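One contact in two related proteins. Structure 1 is citrate synthase from Metallosphaera sedula, which probably catalyses the condensation of oxaloacetate with acetyl-CoA and water to citrate and CoA, a step of the tricarboxylic acid cycle: PDB 6ABW (chain A, 1.72 Å), residues S216-A221 and G353-V358. Structure 2 is citrate synthase from Metallosphaera sedula: PDB 6ABX (chain B, 1.70 Å), residues S200-G205 and G335-V340. Structure 2 is superposed on structure 1 by the backbone atoms of these residues (RMSD 0.27 Å); each is numbered along its deposited sequence.

Structure 1 (6ABW); sequences SCVVAA and GWTAHV.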
# COMPACT_ATOMS: atom_id res chain seq x y z
N SER A 216 3.26 -7.28 1.65
CA SER A 216 2.49 -6.29 0.90
C SER A 216 1.49 -5.59 1.82
O SER A 216 1.23 -4.42 1.59
CB SER A 216 1.80 -6.87 -0.33
OG SER A 216 2.77 -6.84 -1.38
N CYS A 217 0.98 -6.29 2.84
CA CYS A 217 0.19 -5.62 3.88
C CYS A 217 1.01 -4.52 4.57
O CYS A 217 0.51 -3.41 4.73
CB CYS A 217 -0.40 -6.63 4.87
SG CYS A 217 -1.51 -7.82 4.09
N VAL A 218 2.25 -4.82 4.94
CA VAL A 218 3.14 -3.80 5.48
C VAL A 218 3.46 -2.69 4.46
O VAL A 218 3.56 -1.53 4.84
CB VAL A 218 4.41 -4.43 6.13
CG1 VAL A 218 5.37 -3.38 6.60
CG2 VAL A 218 3.93 -5.27 7.28
N VAL A 219 3.65 -3.00 3.20
CA VAL A 219 3.86 -1.98 2.16
C VAL A 219 2.71 -0.96 2.18
O VAL A 219 2.95 0.27 2.19
CB VAL A 219 4.01 -2.57 0.75
CG1 VAL A 219 3.97 -1.54 -0.35
CG2 VAL A 219 5.28 -3.32 0.71
N ALA A 220 1.48 -1.47 2.23
CA ALA A 220 0.35 -0.56 2.25
C ALA A 220 0.30 0.32 3.54
O ALA A 220 -0.02 1.52 3.51
CB ALA A 220 -0.93 -1.34 2.12
N ALA A 221 0.61 -0.30 4.66
CA ALA A 221 0.74 0.43 5.90
C ALA A 221 1.73 1.54 5.84
O ALA A 221 1.43 2.70 6.25
CB ALA A 221 1.01 -0.53 7.06
N GLY A 353 2.40 -4.80 15.52
CA GLY A 353 0.95 -4.58 15.52
C GLY A 353 0.29 -4.76 14.16
O GLY A 353 -0.76 -5.40 14.07
N TRP A 354 0.93 -4.28 13.09
CA TRP A 354 0.38 -4.51 11.74
C TRP A 354 0.24 -5.99 11.38
O TRP A 354 -0.83 -6.42 10.98
CB TRP A 354 1.25 -3.79 10.68
CG TRP A 354 1.22 -2.29 10.74
CD1 TRP A 354 0.21 -1.49 11.16
CD2 TRP A 354 2.27 -1.41 10.30
NE1 TRP A 354 0.57 -0.17 11.02
CE2 TRP A 354 1.82 -0.10 10.46
CE3 TRP A 354 3.53 -1.63 9.74
CZ2 TRP A 354 2.62 0.98 10.21
CZ3 TRP A 354 4.30 -0.54 9.46
CH2 TRP A 354 3.85 0.73 9.67
N THR A 355 1.27 -6.76 11.60
CA THR A 355 1.26 -8.16 11.25
C THR A 355 0.26 -8.90 12.16
O THR A 355 -0.55 -9.75 11.69
CB THR A 355 2.61 -8.82 11.35
OG1 THR A 355 3.19 -8.69 12.67
CG2 THR A 355 3.58 -8.36 10.30
N ALA A 356 0.24 -8.54 13.46
CA ALA A 356 -0.67 -9.24 14.35
C ALA A 356 -2.13 -8.94 14.04
O ALA A 356 -3.02 -9.87 14.11
CB ALA A 356 -0.36 -8.91 15.82
N HIS A 357 -2.44 -7.70 13.67
CA HIS A 357 -3.82 -7.35 13.26
C HIS A 357 -4.26 -8.04 11.98
O HIS A 357 -5.40 -8.46 11.87
CB HIS A 357 -4.01 -5.85 13.10
CG HIS A 357 -4.29 -5.13 14.37
ND1 HIS A 357 -5.55 -5.07 14.91
CD2 HIS A 357 -3.51 -4.37 15.18
CE1 HIS A 357 -5.51 -4.41 16.06
NE2 HIS A 357 -4.28 -3.96 16.24
N VAL A 358 -3.39 -8.13 10.99
CA VAL A 358 -3.78 -8.74 9.76
C VAL A 358 -3.96 -10.26 9.95
O VAL A 358 -4.91 -10.80 9.38
CB VAL A 358 -2.92 -8.42 8.52
CG1 VAL A 358 -3.02 -6.91 8.24
CG2 VAL A 358 -1.49 -8.84 8.65
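Segments 216-221 and 353-358, on helices 214-225 and 342-365, cross at 122° with axes 10.0 Å apart; the Val-218 and Trp-354 CA atoms come within 6.9 Å. The contact is buried in the largely helical citrate synthase fold. Helix 214-225 also meets the second subunit, where Val-219 packs on Val-219 of that chain. Cys-217 CB lies 4.3 Å from Val-358 CG1. Val-218 sends both branches across. CG1, anti to the backbone N (chi1 176°), is 4.0 Å from Trp-354 CE3, and CG2 is 4.3 Å from Thr-355 CG2. Ala-221 CB sits over one face of the Trp-354 indole, a CH-pi contact 3.6 Å from the centroid of the six-membered ring. Trp-354 NE1 makes a weak hydrogen bond to Ser-200 OG. Thr-355 OG1 is hydrogen-bonded to Thr-351 O in its own helix.

What differs
The two segments share no hydrogen bond in either structure. Cys-217(A) is exchanged for Ser-201(B). The side chains run the same way: SG of Cys-217(A) and OG of Ser-201(B) are 0.6 Å apart after superposition. A hydroxyl thus stands in place of a thiol at a buried position. The touch on the valine is kept, with Cys-217(A) CB to Val-358(A) CG2 at 4.5 Å and Ser-201(B) CB to Val-340(B) CG2 at 4.3 Å. Ala-221(A) is exchanged for Gly-205(B), and its methyl has no counterpart. The contact of Ala-221(A) CB with Trp-354(A) CE2, 3.5 Å long, is therefore absent with Gly-205(B). So is that of Ala-221(A) CB with Val-218(A) O within the helix. Gly-205(B) touches Trp-336(B) through its backbone, and the packing on the ring is probably less close without the methyl. The CA atoms coincide within the error. The side chains of Val-218(A) and Thr-355(A) and of their counterparts Val-202(B) and Thr-337(B) lie in the same place. Val-358(A) CG2 is 3.4 Å from Trp-354(A) O, and Val-340(B) CG2 is 3.3 Å from Trp-336(B) O. The models differ in the turn of this valine: chi1 is -64° in Val-358(A) and 169° in Val-340(B).

Structure 2 (6ABX); sequences SSVVAG and GWTAHV.
Segments 200-205 and 335-340 cross at 131° with axes 10.2 Å apart; the Val-202 and Trp-336 CA atoms come within 7.0 Å. Ser-201 CB lies 4.3 Å from Val-340 CG2, while Ser-201 OG is hydrogen-bonded to Cys-188 O. Val-202 sends both branches across. CG1, anti to the backbone N (chi1 168°), is 4.1 Å from Trp-336 CE3, and CG2 is 3.7 Å from Thr-337 CG2. Gly-205 CA sits over one face of the Trp-336 indole, a CH-pi contact 4.0 Å from the centroid of the six-membered ring. Gly-205 C is 3.5 Å from Trp-336 CH2. Trp-336 NE1 is hydrogen-bonded to Ser-184 OG, and Thr-337 OG1 to Val-333 O in its own helix. The Trp-336 side chain lies near the oxaloacetate-binding residues Arg-332 and Asn-182, about 7 Å from bound citrate.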
# COMPACT_ATOMS: atom_id res chain seq x y z
N SER B 200 3.06 -7.26 1.12
CA SER B 200 2.15 -6.31 0.45
C SER B 200 1.36 -5.51 1.48
O SER B 200 1.24 -4.28 1.38
CB SER B 200 1.22 -7.05 -0.48
OG SER B 200 1.92 -7.57 -1.60
N SER B 201 0.87 -6.21 2.52
CA SER B 201 0.11 -5.51 3.62
C SER B 201 0.97 -4.42 4.27
O SER B 201 0.51 -3.26 4.44
CB SER B 201 -0.41 -6.45 4.69
OG SER B 201 -1.39 -7.25 4.12
N VAL B 202 2.17 -4.81 4.70
CA VAL B 202 3.05 -3.92 5.39
C VAL B 202 3.48 -2.76 4.48
O VAL B 202 3.56 -1.62 4.96
CB VAL B 202 4.26 -4.63 6.02
CG1 VAL B 202 5.36 -3.67 6.52
CG2 VAL B 202 3.80 -5.55 7.15
N VAL B 203 3.75 -3.01 3.20
CA VAL B 203 4.03 -1.95 2.25
C VAL B 203 2.89 -0.93 2.24
O VAL B 203 3.16 0.30 2.27
CB VAL B 203 4.36 -2.50 0.84
CG1 VAL B 203 4.39 -1.41 -0.20
CG2 VAL B 203 5.67 -3.29 0.86
N ALA B 204 1.63 -1.38 2.24
CA ALA B 204 0.53 -0.45 2.29
C ALA B 204 0.48 0.29 3.62
O ALA B 204 0.20 1.48 3.63
CB ALA B 204 -0.77 -1.16 2.02
N GLY B 205 0.76 -0.41 4.75
CA GLY B 205 0.88 0.26 6.06
C GLY B 205 1.86 1.44 6.05
O GLY B 205 1.55 2.55 6.46
N GLY B 335 2.30 -4.62 15.44
CA GLY B 335 0.85 -4.48 15.49
C GLY B 335 0.18 -4.71 14.15
O GLY B 335 -0.83 -5.40 14.09
N TRP B 336 0.72 -4.13 13.08
CA TRP B 336 0.16 -4.33 11.78
C TRP B 336 -0.03 -5.83 11.49
O TRP B 336 -1.10 -6.33 11.05
CB TRP B 336 0.99 -3.73 10.67
CG TRP B 336 0.99 -2.25 10.63
CD1 TRP B 336 0.03 -1.42 11.08
CD2 TRP B 336 1.97 -1.43 9.98
NE1 TRP B 336 0.36 -0.12 10.82
CE2 TRP B 336 1.53 -0.09 10.11
CE3 TRP B 336 3.16 -1.68 9.30
CZ2 TRP B 336 2.27 0.99 9.63
CZ3 TRP B 336 3.92 -0.61 8.87
CH2 TRP B 336 3.50 0.71 9.09
N THR B 337 1.07 -6.52 11.64
CA THR B 337 1.11 -7.94 11.31
C THR B 337 0.27 -8.80 12.27
O THR B 337 -0.40 -9.77 11.79
CB THR B 337 2.54 -8.45 11.18
OG1 THR B 337 3.29 -8.22 12.38
CG2 THR B 337 3.28 -7.82 10.02
N ALA B 338 0.21 -8.45 13.55
CA ALA B 338 -0.65 -9.13 14.50
C ALA B 338 -2.11 -8.92 14.09
O ALA B 338 -2.91 -9.86 14.15
CB ALA B 338 -0.42 -8.68 15.92
N HIS B 339 -2.45 -7.71 13.67
CA HIS B 339 -3.83 -7.43 13.26
C HIS B 339 -4.23 -8.23 12.03
O HIS B 339 -5.42 -8.65 11.96
CB HIS B 339 -4.06 -5.92 13.05
CG HIS B 339 -4.41 -5.24 14.32
ND1 HIS B 339 -5.69 -5.35 14.91
CD2 HIS B 339 -3.66 -4.51 15.17
CE1 HIS B 339 -5.67 -4.70 16.06
NE2 HIS B 339 -4.44 -4.12 16.22
N VAL B 340 -3.32 -8.34 11.05
CA VAL B 340 -3.59 -9.09 9.84
C VAL B 340 -3.79 -10.56 10.23
O VAL B 340 -4.77 -11.17 9.80
CB VAL B 340 -2.51 -8.86 8.78
CG1 VAL B 340 -2.61 -9.81 7.59
CG2 VAL B 340 -2.53 -7.41 8.29